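Local coordinates for ABC transporter substrate-binding protein (Staphylococcus aureus subsp. aureus NCTC 8325, PDB 3UN6) that is of unknown function but, as the zinc-bound ligand-binding component of an ABC-type import system, probably captures a ligand for uptake across the membrane, at residues W75-M79 with A90-L96; G117-Q123 with T187-E193; R145-L151 with H301-N305; Y150-E154 with H166-H170. All coordinates share one frame; numbering follows the deposited sequence. Where two conformers were deposited one is given.

Contact 1: residues W75-M79 with A90-L96; sequences WPDLM and ASTLIEL
Trp-75 and Thr-92 face each other with their CA atoms 7.8 Å apart, where helix segment 75-79 runs at 133° to strand 90-93 with axes 9.8 Å apart. Helix 75-83 here packs on one of the sheets of a periplasmic-binding-protein-like fold, as the helix of the beta-alpha-beta crossover that leads from strand 66-71 to strand 89-93 past strand 36-41. The indole of Trp-75 is the broad surface of the contact. Leu-93 crosses it at about a right angle and lays CD1 over the five-membered ring, 3.7 Å from its centroid and 3° off the ring normal, a CH-pi contact. The far rim of the indole reaches the strand itself, CZ3 lying 3.5 Å from Thr-92 CA, with Ser-91 O at the ring edge. Leu-78 sets CD2 against Ala-90 CB, 4.0 Å away; the small methyl of Ala-90 suits a place beside the branched end of Leu-78. Thr-92 OG1, turned anti to the backbone N (chi1 -170°), lies 3.4 Å from SE of Met-79, a selenomethionine, and has no hydrogen-bond partner in the model. Trp-75 NE1 is likewise buried without one. A bound zinc ion lies about 4 Å from the Trp-75 side chain, and Leu-93 borders the zinc ligands Cys-220 and Cys-221, so these two residues probably line one side of the metal site. Packing is tightest where Met-79 CG meets Leu-96 CD2 at 3.3 Å.

Contact 2: residues G117-Q123 with T187-E193; sequences GNVIMGQ and TGYSVAE
Val-119 O is gripped twice, by Ser-190 OG at 2.9 Å and by Val-191 N at 3.2 Å, and the two donors approach from opposite faces of its carbonyl plane. The torsion that sets Ser-190 OG anti to its own backbone N (chi1 -177°) brings the hydroxyl back over the neighbouring strand, so a buried serine satisfies itself on the main chain. The two strands form an antiparallel ladder in a mixed sheet of the binding-protein fold; Val-119 with Val-191 and Met-121 with Tyr-189 are its hydrogen-bonded pairs. Beyond the first pair, Glu-193 N extends the ladder to Gly-117 O at 3.0 Å. Glycine suits position 188, where the bare CA comes within 3.0 Å of Met-121 O. On the face of Asn-118, Ile-120 and Ser-190, Asn-118 OD1 accepts from His-149 NE2 and its side chain lies about 3 Å from those of the zinc ligands His-46 and Cys-220, which places this end of the ladder beside the metal site. Val-119 and Val-191 lie side by side on the other face. There too the selenomethionine Met-121 drapes over Tyr-189, its CB 3.9 Å from the ring centroid and 9° off the normal.

Contact 3: residues R145-L151 with H301-N305; sequences RYSTHYL and HHLFN. With PO4 (phosphate ion), chain E; PO4 (phosphate ion), chain F.
Tyr-146 and Phe-304 meet as a T-shaped pair: the edge of Phe-304 points at the face of Tyr-146, with planes 88° apart and centroids separated by 5.4 Å. Phe-304 CG sits between its backbone N and carbonyl carbon (chi1 57°), which swings the ring toward the tyrosine. A second edge-to-face pair has the roles divided the other way, for Tyr-150 offers its edge to the face of His-301 across 5.6 Å between centroids. Between the two pairs Leu-303 fills the gap, its CD2 3.8 Å from Tyr-150 CE1, a branched apolar side chain suited to ring flanks. Leu-151 CD2 lies 3.6 Å from His-301 ND1, a nitrogen already bonded to Leu-297 O. At the outer margin the extended Arg-145 turns its guanidinium edge to two phosphate ions, probably from the crystallisation liquor. NH2 serves both, reaching O2 of phosphate E at 2.8 Å and O3 of phosphate F at 2.7 Å, while NH1 also pairs with Glu-171. Segment 301-305 includes the end of the Schellman motif that closes helix 288-300, with His-302 as C-prime residue. Phe-304 rests on helix 94-102, and Leu-151 of helix 148-159 touches Glu-95 and Leu-297, so three helices meet here.

Contact 4: residues Y150-E154 with H166-H170; sequences YLLLE and HFSYH
Tyr-169 fills the tight half of this contact, its ring wedged against Tyr-150, Leu-153 and Glu-154 on one turn of helix. Tyr-150 turns an edge to one face of Tyr-169, the planes 71° apart and the centroids 4.9 Å from each other. Its ring reaches that face because CG stands anti to the backbone N (chi1 170°), and CE2 of Tyr-150 comes 3.5 Å from CE2 of Tyr-169. Both tyrosines remain partly exposed, which suits rings with polar ends at a surface margin. Leu-153 slides past in the opposite direction and closes the rim, with CB and CD1 each 3.7 Å from Tyr-169 CE1. At the phenol end the bent chain of Glu-154 brings OE2 into the ring plane at its edge. The hydroxyl of Tyr-169 donates to this oxygen, but the modelled separation is so short that its exact length is doubtful. OE1 of the same carboxylate forms a salt bridge with Arg-157, which would help to keep Glu-154 ionised.

Toward Phe-167, itself buried, the fit is looser. Its ring approaches the backbone rather than a side chain, CE2 lying 3.8 Å from Leu-153 O. A water between the Phe-167 carbonyl and Glu-154 donates to Glu-154 OE2 at 3.1 Å and to Phe-167 O at 2.7 Å, a mediated link beside the direct bond from Tyr-169. Helix 150-154 and strand 167-170 run nearly antiparallel, as expected of the helix and second strand of the beta-alpha-beta unit made by strand 138-142, helix 148-159 and strand 167-171.

How the contacts relate
Contact 1 comes first along the chain and packs against the five-stranded sheet; contacts 2 and 4 both belong to the other mixed sheet, with centres 11 Å apart. In sequence, contact 4 comes between the two strands that contact 2 joins, whereas contact 3 reaches forward to 301-305. Helix 148-159 ties them together: contacts 3 and 4 share Tyr-150 and Leu-151, His-149 probably hydrogen-bonds Asn-118 of contact 2, and Thr-148 probably bonds Glu-95 of contact 1. Contacts 1 and 2, 18 Å apart between centres, do not touch but both border the zinc site. The start of helix 148-159 thus links helix 94-102 to strand 112-122 near the metal, consistent with a two-lobed binding protein.

Contact 1: residues W75-M79 with A90-L96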
# COMPACT_ATOMS: atom_id res chain seq x y z
N TRP A 75 -3.20 -7.78 -6.68
CA TRP A 75 -2.92 -6.55 -7.42
C TRP A 75 -3.24 -6.54 -8.92
O TRP A 75 -3.80 -5.56 -9.42
CB TRP A 75 -1.51 -6.07 -7.16
CG TRP A 75 -1.30 -5.70 -5.73
CD1 TRP A 75 -0.56 -6.37 -4.81
CD2 TRP A 75 -1.86 -4.58 -5.05
NE1 TRP A 75 -0.60 -5.74 -3.60
CE2 TRP A 75 -1.39 -4.62 -3.73
CE3 TRP A 75 -2.69 -3.53 -5.44
CZ2 TRP A 75 -1.73 -3.66 -2.79
CZ3 TRP A 75 -3.04 -2.58 -4.52
CH2 TRP A 75 -2.56 -2.65 -3.19
N PRO A 76 -2.90 -7.61 -9.65
CA PRO A 76 -3.25 -7.59 -11.08
C PRO A 76 -4.75 -7.42 -11.36
O PRO A 76 -5.12 -6.63 -12.22
CB PRO A 76 -2.72 -8.94 -11.59
CG PRO A 76 -1.54 -9.21 -10.69
CD PRO A 76 -2.00 -8.72 -9.32
N ASP A 77 -5.62 -8.13 -10.63
CA ASP A 77 -7.08 -7.95 -10.81
C ASP A 77 -7.51 -6.50 -10.56
O ASP A 77 -8.35 -5.95 -11.28
CB ASP A 77 -7.86 -8.83 -9.87
CG ASP A 77 -7.84 -10.28 -10.26
OD1 ASP A 77 -7.32 -10.58 -11.35
OD2 ASP A 77 -8.35 -11.10 -9.46
N LEU A 78 -6.96 -5.91 -9.52
CA LEU A 78 -7.29 -4.53 -9.18
C LEU A 78 -6.86 -3.56 -10.32
O LEU A 78 -7.65 -2.70 -10.75
CB LEU A 78 -6.70 -4.16 -7.83
CG LEU A 78 -6.88 -2.72 -7.35
CD1 LEU A 78 -6.88 -2.63 -5.79
CD2 LEU A 78 -5.83 -1.79 -7.94
N MSE A 79 -5.64 -3.70 -10.82
CA MSE A 79 -5.14 -2.84 -11.91
C MSE A 79 -5.95 -3.02 -13.22
O MSE A 79 -6.19 -2.05 -13.93
CB MSE A 79 -3.64 -3.09 -12.17
CG MSE A 79 -2.73 -2.62 -11.05
SE MSE A 79 -3.04 -0.72 -10.54
CE MSE A 79 -2.76 0.10 -12.33
N ALA A 90 -8.55 3.93 -7.04
CA ALA A 90 -8.09 2.84 -6.21
C ALA A 90 -6.97 3.23 -5.26
O ALA A 90 -6.26 4.20 -5.51
CB ALA A 90 -7.57 1.72 -7.12
N SER A 91 -6.84 2.48 -4.16
CA SER A 91 -5.66 2.58 -3.28
C SER A 91 -4.75 1.49 -3.86
O SER A 91 -5.16 0.33 -3.94
CB SER A 91 -6.00 2.29 -1.82
OG SER A 91 -4.86 2.47 -1.00
N THR A 92 -3.54 1.85 -4.28
CA THR A 92 -2.68 0.90 -4.99
C THR A 92 -1.19 1.14 -4.79
O THR A 92 -0.76 2.21 -4.36
CB THR A 92 -3.02 0.93 -6.54
OG1 THR A 92 -2.37 -0.15 -7.23
CG2 THR A 92 -2.61 2.24 -7.16
N LEU A 93 -0.40 0.11 -5.08
CA LEU A 93 1.05 0.21 -5.00
C LEU A 93 1.51 1.37 -5.90
O LEU A 93 1.10 1.46 -7.07
CB LEU A 93 1.70 -1.08 -5.47
CG LEU A 93 1.28 -2.36 -4.74
CD1 LEU A 93 1.94 -3.54 -5.43
CD2 LEU A 93 1.63 -2.28 -3.24
N ILE A 94 2.36 2.25 -5.37
CA ILE A 94 2.78 3.43 -6.12
C ILE A 94 3.62 3.07 -7.35
O ILE A 94 3.49 3.72 -8.38
CB ILE A 94 3.46 4.51 -5.19
CG1 ILE A 94 3.63 5.84 -5.95
CG2 ILE A 94 4.79 4.01 -4.60
CD1 ILE A 94 4.35 6.95 -5.14
N GLU A 95 4.44 2.02 -7.25
CA GLU A 95 5.31 1.63 -8.36
C GLU A 95 4.50 1.04 -9.48
O GLU A 95 4.79 1.27 -10.63
CB GLU A 95 6.42 0.64 -7.94
CG GLU A 95 7.48 1.19 -6.92
CD GLU A 95 7.04 1.16 -5.45
OE1 GLU A 95 5.89 0.74 -5.15
OE2 GLU A 95 7.85 1.54 -4.57
N LEU A 96 3.48 0.26 -9.11
CA LEU A 96 2.56 -0.40 -10.05
C LEU A 96 1.79 0.64 -10.85
O LEU A 96 1.64 0.53 -12.08
CB LEU A 96 1.60 -1.32 -9.27
CG LEU A 96 0.63 -2.19 -10.07
CD1 LEU A 96 1.35 -3.01 -11.15
CD2 LEU A 96 -0.17 -3.10 -9.09

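Contact 2: residues G117-Q123 with T187-E193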
# COMPACT_ATOMS: atom_id res chain seq x y z
N GLY A 117 3.64 0.81 7.96
CA GLY A 117 2.76 -0.36 7.88
C GLY A 117 3.24 -1.55 7.05
O GLY A 117 2.45 -2.45 6.73
N ASN A 118 4.52 -1.56 6.68
CA ASN A 118 5.13 -2.69 5.92
C ASN A 118 6.03 -3.54 6.82
O ASN A 118 6.65 -3.04 7.77
CB ASN A 118 5.95 -2.17 4.71
CG ASN A 118 5.06 -1.88 3.50
OD1 ASN A 118 4.12 -2.62 3.23
ND2 ASN A 118 5.39 -0.81 2.74
N VAL A 119 6.09 -4.83 6.52
CA VAL A 119 6.92 -5.74 7.26
C VAL A 119 7.73 -6.68 6.38
O VAL A 119 7.45 -6.84 5.21
CB VAL A 119 6.07 -6.63 8.21
CG1 VAL A 119 5.39 -5.78 9.26
CG2 VAL A 119 5.04 -7.43 7.42
N ILE A 120 8.75 -7.28 6.99
CA ILE A 120 9.55 -8.33 6.37
C ILE A 120 9.46 -9.46 7.35
O ILE A 120 9.89 -9.33 8.50
CB ILE A 120 11.00 -7.89 6.14
CG1 ILE A 120 11.02 -6.74 5.10
CG2 ILE A 120 11.85 -9.08 5.64
CD1 ILE A 120 12.25 -5.86 5.18
N MSE A 121 8.87 -10.58 6.92
CA MSE A 121 8.68 -11.76 7.74
C MSE A 121 9.64 -12.86 7.34
O MSE A 121 10.05 -12.93 6.19
CB MSE A 121 7.26 -12.33 7.54
CG MSE A 121 6.17 -11.32 7.78
SE MSE A 121 6.10 -10.80 9.64
CE MSE A 121 5.54 -12.53 10.37
N GLY A 122 10.03 -13.68 8.30
CA GLY A 122 10.89 -14.82 8.05
C GLY A 122 10.26 -16.03 8.72
O GLY A 122 9.28 -15.89 9.46
N GLN A 123 10.81 -17.21 8.45
CA GLN A 123 10.31 -18.43 9.06
C GLN A 123 10.52 -18.37 10.55
O GLN A 123 11.38 -17.63 11.04
CB GLN A 123 11.06 -19.65 8.51
CG GLN A 123 10.78 -19.93 7.07
CD GLN A 123 11.66 -21.04 6.50
OE1 GLN A 123 12.47 -21.61 7.22
NE2 GLN A 123 11.50 -21.33 5.20
N THR A 187 11.25 -18.49 2.19
CA THR A 187 12.05 -18.26 3.40
C THR A 187 11.40 -17.12 4.17
O THR A 187 11.47 -17.04 5.39
CB THR A 187 13.47 -17.70 3.04
OG1 THR A 187 14.07 -18.48 2.00
CG2 THR A 187 14.39 -17.65 4.26
N GLY A 188 10.78 -16.21 3.44
CA GLY A 188 10.11 -15.08 4.06
C GLY A 188 9.34 -14.27 3.06
O GLY A 188 9.19 -14.67 1.89
N TYR A 189 8.82 -13.14 3.50
CA TYR A 189 8.07 -12.28 2.64
C TYR A 189 8.01 -10.87 3.17
O TYR A 189 8.39 -10.60 4.33
CB TYR A 189 6.66 -12.84 2.38
CG TYR A 189 5.72 -13.02 3.59
CD1 TYR A 189 4.98 -11.95 4.10
CD2 TYR A 189 5.52 -14.27 4.14
CE1 TYR A 189 4.11 -12.12 5.17
CE2 TYR A 189 4.66 -14.46 5.20
CZ TYR A 189 3.95 -13.38 5.71
OH TYR A 189 3.09 -13.59 6.75
N SER A 190 7.61 -9.96 2.30
CA SER A 190 7.41 -8.58 2.67
C SER A 190 6.03 -8.16 2.15
O SER A 190 5.70 -8.41 1.01
CB SER A 190 8.52 -7.72 2.09
OG SER A 190 8.36 -6.40 2.53
N VAL A 191 5.24 -7.49 2.99
CA VAL A 191 3.88 -7.14 2.64
C VAL A 191 3.33 -6.12 3.62
O VAL A 191 3.98 -5.82 4.63
CB VAL A 191 3.01 -8.40 2.70
CG1 VAL A 191 2.92 -8.91 4.17
CG2 VAL A 191 1.62 -8.14 2.10
N ALA A 192 2.18 -5.54 3.28
CA ALA A 192 1.53 -4.61 4.18
C ALA A 192 0.84 -5.40 5.27
O ALA A 192 0.41 -6.54 5.05
CB ALA A 192 0.49 -3.77 3.43
N GLU A 193 0.71 -4.82 6.45
CA GLU A 193 -0.08 -5.46 7.48
C GLU A 193 -1.50 -5.46 6.94
O GLU A 193 -1.83 -4.64 6.08
CB GLU A 193 0.05 -4.73 8.80
CG GLU A 193 1.43 -4.87 9.45
CD GLU A 193 1.76 -6.30 9.94
OE1 GLU A 193 1.25 -7.29 9.38
OE2 GLU A 193 2.57 -6.42 10.89

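Contact 3: residues R145-L151 with H301-N305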
# COMPACT_ATOMS: atom_id res chain seq x y z
N ARG A 145 6.05 -7.44 -8.54
CA ARG A 145 7.44 -7.01 -8.85
C ARG A 145 7.61 -5.47 -8.72
O ARG A 145 8.68 -5.00 -8.37
CB ARG A 145 7.87 -7.49 -10.22
CG ARG A 145 7.01 -7.06 -11.38
CD ARG A 145 7.39 -7.91 -12.58
NE ARG A 145 6.63 -7.60 -13.77
CZ ARG A 145 5.39 -8.01 -14.02
NH1 ARG A 145 4.70 -8.71 -13.11
NH2 ARG A 145 4.82 -7.68 -15.16
N TYR A 146 6.57 -4.71 -9.01
CA TYR A 146 6.63 -3.25 -8.89
C TYR A 146 6.02 -2.89 -7.57
O TYR A 146 4.83 -2.56 -7.47
CB TYR A 146 5.92 -2.56 -10.07
CG TYR A 146 6.42 -3.08 -11.42
CD1 TYR A 146 7.78 -3.04 -11.73
CD2 TYR A 146 5.54 -3.57 -12.38
CE1 TYR A 146 8.25 -3.51 -12.95
CE2 TYR A 146 6.01 -4.05 -13.60
CZ TYR A 146 7.37 -4.01 -13.87
OH TYR A 146 7.85 -4.48 -15.07
N SER A 147 6.84 -2.98 -6.53
CA SER A 147 6.37 -2.72 -5.19
C SER A 147 7.48 -2.20 -4.31
O SER A 147 8.64 -2.45 -4.58
CB SER A 147 5.79 -3.99 -4.56
OG SER A 147 6.77 -5.01 -4.35
N THR A 148 7.10 -1.44 -3.29
CA THR A 148 8.03 -0.95 -2.28
C THR A 148 8.62 -2.15 -1.50
O THR A 148 9.70 -2.08 -0.95
CB THR A 148 7.29 0.02 -1.34
OG1 THR A 148 6.96 1.18 -2.09
CG2 THR A 148 8.14 0.43 -0.08
N HIS A 149 7.88 -3.25 -1.47
CA HIS A 149 8.31 -4.48 -0.80
C HIS A 149 9.55 -5.04 -1.45
O HIS A 149 10.49 -5.40 -0.74
CB HIS A 149 7.15 -5.47 -0.82
CG HIS A 149 5.89 -4.86 -0.33
ND1 HIS A 149 4.96 -4.29 -1.17
CD2 HIS A 149 5.45 -4.63 0.94
CE1 HIS A 149 3.98 -3.77 -0.45
NE2 HIS A 149 4.25 -3.96 0.83
N TYR A 150 9.58 -5.09 -2.79
CA TYR A 150 10.79 -5.50 -3.51
C TYR A 150 11.97 -4.57 -3.14
O TYR A 150 13.08 -5.03 -2.89
CB TYR A 150 10.57 -5.42 -5.03
CG TYR A 150 11.84 -5.59 -5.86
CD1 TYR A 150 12.49 -4.49 -6.42
CD2 TYR A 150 12.40 -6.85 -6.05
CE1 TYR A 150 13.65 -4.66 -7.18
CE2 TYR A 150 13.53 -7.02 -6.79
CZ TYR A 150 14.16 -5.93 -7.35
OH TYR A 150 15.29 -6.16 -8.08
N LEU A 151 11.71 -3.27 -3.11
CA LEU A 151 12.75 -2.30 -2.78
C LEU A 151 13.25 -2.45 -1.35
O LEU A 151 14.44 -2.36 -1.09
CB LEU A 151 12.24 -0.86 -3.00
CG LEU A 151 11.75 -0.58 -4.43
CD1 LEU A 151 11.15 0.83 -4.53
CD2 LEU A 151 12.86 -0.79 -5.47
N HIS A 301 17.17 0.15 -9.70
CA HIS A 301 17.00 -1.29 -9.95
C HIS A 301 16.52 -1.60 -11.38
O HIS A 301 16.11 -2.72 -11.67
CB HIS A 301 16.06 -1.92 -8.92
CG HIS A 301 16.60 -1.91 -7.53
ND1 HIS A 301 16.27 -0.94 -6.61
CD2 HIS A 301 17.47 -2.73 -6.91
CE1 HIS A 301 16.91 -1.17 -5.48
NE2 HIS A 301 17.65 -2.26 -5.63
N HIS A 302 16.60 -0.61 -12.27
CA HIS A 302 16.19 -0.76 -13.66
C HIS A 302 14.77 -1.30 -13.80
O HIS A 302 14.46 -1.93 -14.80
CB HIS A 302 17.14 -1.70 -14.40
CG HIS A 302 18.56 -1.24 -14.41
ND1 HIS A 302 19.07 -0.43 -15.41
CD2 HIS A 302 19.59 -1.48 -13.57
CE1 HIS A 302 20.35 -0.20 -15.18
NE2 HIS A 302 20.69 -0.82 -14.07
N LEU A 303 13.89 -1.05 -12.84
CA LEU A 303 12.53 -1.57 -12.95
C LEU A 303 11.82 -1.08 -14.23
O LEU A 303 11.31 -1.88 -15.02
CB LEU A 303 11.71 -1.27 -11.70
CG LEU A 303 12.17 -1.94 -10.40
CD1 LEU A 303 11.17 -1.64 -9.29
CD2 LEU A 303 12.32 -3.43 -10.57
N PHE A 304 11.82 0.23 -14.43
CA PHE A 304 11.20 0.85 -15.61
C PHE A 304 11.57 2.33 -15.52
O PHE A 304 12.05 2.75 -14.46
CB PHE A 304 9.66 0.65 -15.64
CG PHE A 304 8.95 1.17 -14.41
CD1 PHE A 304 8.77 0.35 -13.30
CD2 PHE A 304 8.47 2.47 -14.35
CE1 PHE A 304 8.12 0.80 -12.17
CE2 PHE A 304 7.83 2.95 -13.22
CZ PHE A 304 7.65 2.11 -12.11
N ASN A 305 11.40 3.12 -16.58
CA ASN A 305 11.71 4.55 -16.43
C ASN A 305 10.50 5.20 -15.80
O ASN A 305 9.41 5.19 -16.39
CB ASN A 305 12.12 5.26 -17.71
CG ASN A 305 12.69 6.66 -17.42
OD1 ASN A 305 13.90 6.82 -17.26
ND2 ASN A 305 11.81 7.65 -17.26
P PO4 E . 6.73 -5.77 -17.96
O1 PO4 E . 6.55 -7.15 -18.55
O2 PO4 E . 6.50 -5.82 -16.47
O3 PO4 E . 8.14 -5.30 -18.23
O4 PO4 E . 5.75 -4.79 -18.56
P PO4 F . 1.20 -8.41 -13.90
O1 PO4 F . 1.90 -9.31 -12.92
O2 PO4 F . 0.82 -7.10 -13.25
O3 PO4 F . 2.13 -8.08 -15.04
O4 PO4 F . -0.01 -9.13 -14.43

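Contact 4: residues Y150-E154 with H166-H170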
# COMPACT_ATOMS: atom_id res chain seq x y z
N TYR A 150 9.58 -5.09 -2.79
CA TYR A 150 10.79 -5.50 -3.51
C TYR A 150 11.97 -4.57 -3.14
O TYR A 150 13.08 -5.03 -2.89
CB TYR A 150 10.57 -5.42 -5.03
CG TYR A 150 11.84 -5.59 -5.86
CD1 TYR A 150 12.49 -4.49 -6.42
CD2 TYR A 150 12.40 -6.85 -6.05
CE1 TYR A 150 13.65 -4.66 -7.18
CE2 TYR A 150 13.53 -7.02 -6.79
CZ TYR A 150 14.16 -5.93 -7.35
OH TYR A 150 15.29 -6.16 -8.08
N LEU A 151 11.71 -3.27 -3.11
CA LEU A 151 12.75 -2.30 -2.78
C LEU A 151 13.25 -2.45 -1.35
O LEU A 151 14.44 -2.36 -1.09
CB LEU A 151 12.24 -0.86 -3.00
CG LEU A 151 11.75 -0.58 -4.43
CD1 LEU A 151 11.15 0.83 -4.53
CD2 LEU A 151 12.86 -0.79 -5.47
N LEU A 152 12.33 -2.67 -0.41
CA LEU A 152 12.70 -2.85 0.99
C LEU A 152 13.61 -4.06 1.15
O LEU A 152 14.64 -4.01 1.85
CB LEU A 152 11.45 -3.01 1.86
CG LEU A 152 10.64 -1.76 2.20
CD1 LEU A 152 9.25 -2.13 2.72
CD2 LEU A 152 11.40 -0.90 3.20
N LEU A 153 13.24 -5.15 0.48
CA LEU A 153 14.01 -6.37 0.57
C LEU A 153 15.38 -6.24 -0.04
O LEU A 153 16.35 -6.74 0.53
CB LEU A 153 13.23 -7.54 -0.02
CG LEU A 153 12.15 -8.16 0.87
CD1 LEU A 153 11.22 -9.08 -0.02
CD2 LEU A 153 12.80 -8.95 1.98
N GLU A 154 15.48 -5.56 -1.18
CA GLU A 154 16.77 -5.33 -1.80
C GLU A 154 17.65 -4.42 -0.96
O GLU A 154 18.88 -4.56 -0.95
CB GLU A 154 16.59 -4.74 -3.21
CG GLU A 154 16.23 -5.77 -4.22
CD GLU A 154 17.36 -6.72 -4.47
OE1 GLU A 154 18.34 -6.30 -5.13
OE2 GLU A 154 17.29 -7.88 -4.05
N HIS A 166 21.12 -13.19 -4.56
CA HIS A 166 21.06 -14.27 -3.55
C HIS A 166 19.69 -14.27 -2.84
O HIS A 166 19.39 -15.15 -2.05
CB HIS A 166 22.25 -14.23 -2.59
CG HIS A 166 22.63 -15.59 -2.06
ND1 HIS A 166 22.56 -15.92 -0.72
CD2 HIS A 166 23.07 -16.70 -2.69
CE1 HIS A 166 22.94 -17.17 -0.55
NE2 HIS A 166 23.26 -17.67 -1.74
N PHE A 167 18.89 -13.24 -3.12
CA PHE A 167 17.49 -13.17 -2.72
C PHE A 167 16.74 -13.32 -4.06
O PHE A 167 17.04 -12.61 -5.01
CB PHE A 167 17.14 -11.82 -2.12
CG PHE A 167 17.50 -11.65 -0.67
CD1 PHE A 167 18.43 -12.46 -0.04
CD2 PHE A 167 16.97 -10.57 0.04
CE1 PHE A 167 18.76 -12.25 1.29
CE2 PHE A 167 17.31 -10.36 1.36
CZ PHE A 167 18.20 -11.20 1.98
N SER A 168 15.79 -14.25 -4.10
CA SER A 168 14.99 -14.51 -5.29
C SER A 168 13.57 -14.13 -4.92
O SER A 168 13.11 -14.45 -3.83
CB SER A 168 15.07 -15.98 -5.69
OG SER A 168 14.35 -16.21 -6.88
N TYR A 169 12.88 -13.44 -5.83
CA TYR A 169 11.54 -12.94 -5.55
C TYR A 169 10.42 -13.67 -6.23
O TYR A 169 10.52 -14.04 -7.40
CB TYR A 169 11.49 -11.46 -5.88
CG TYR A 169 12.51 -10.73 -5.08
CD1 TYR A 169 12.30 -10.46 -3.72
CD2 TYR A 169 13.73 -10.36 -5.65
CE1 TYR A 169 13.27 -9.81 -2.96
CE2 TYR A 169 14.69 -9.69 -4.89
CZ TYR A 169 14.46 -9.43 -3.54
OH TYR A 169 15.42 -8.77 -2.77
N HIS A 170 9.33 -13.85 -5.50
CA HIS A 170 8.18 -14.59 -5.99
C HIS A 170 6.89 -13.83 -5.74
O HIS A 170 6.49 -13.63 -4.60
CB HIS A 170 8.14 -15.96 -5.33
CG HIS A 170 9.41 -16.74 -5.53
ND1 HIS A 170 9.64 -17.50 -6.65
CD2 HIS A 170 10.54 -16.80 -4.79
CE1 HIS A 170 10.84 -18.04 -6.58
NE2 HIS A 170 11.42 -17.62 -5.46
O HOH W 1 18.62 -10.46 -5.12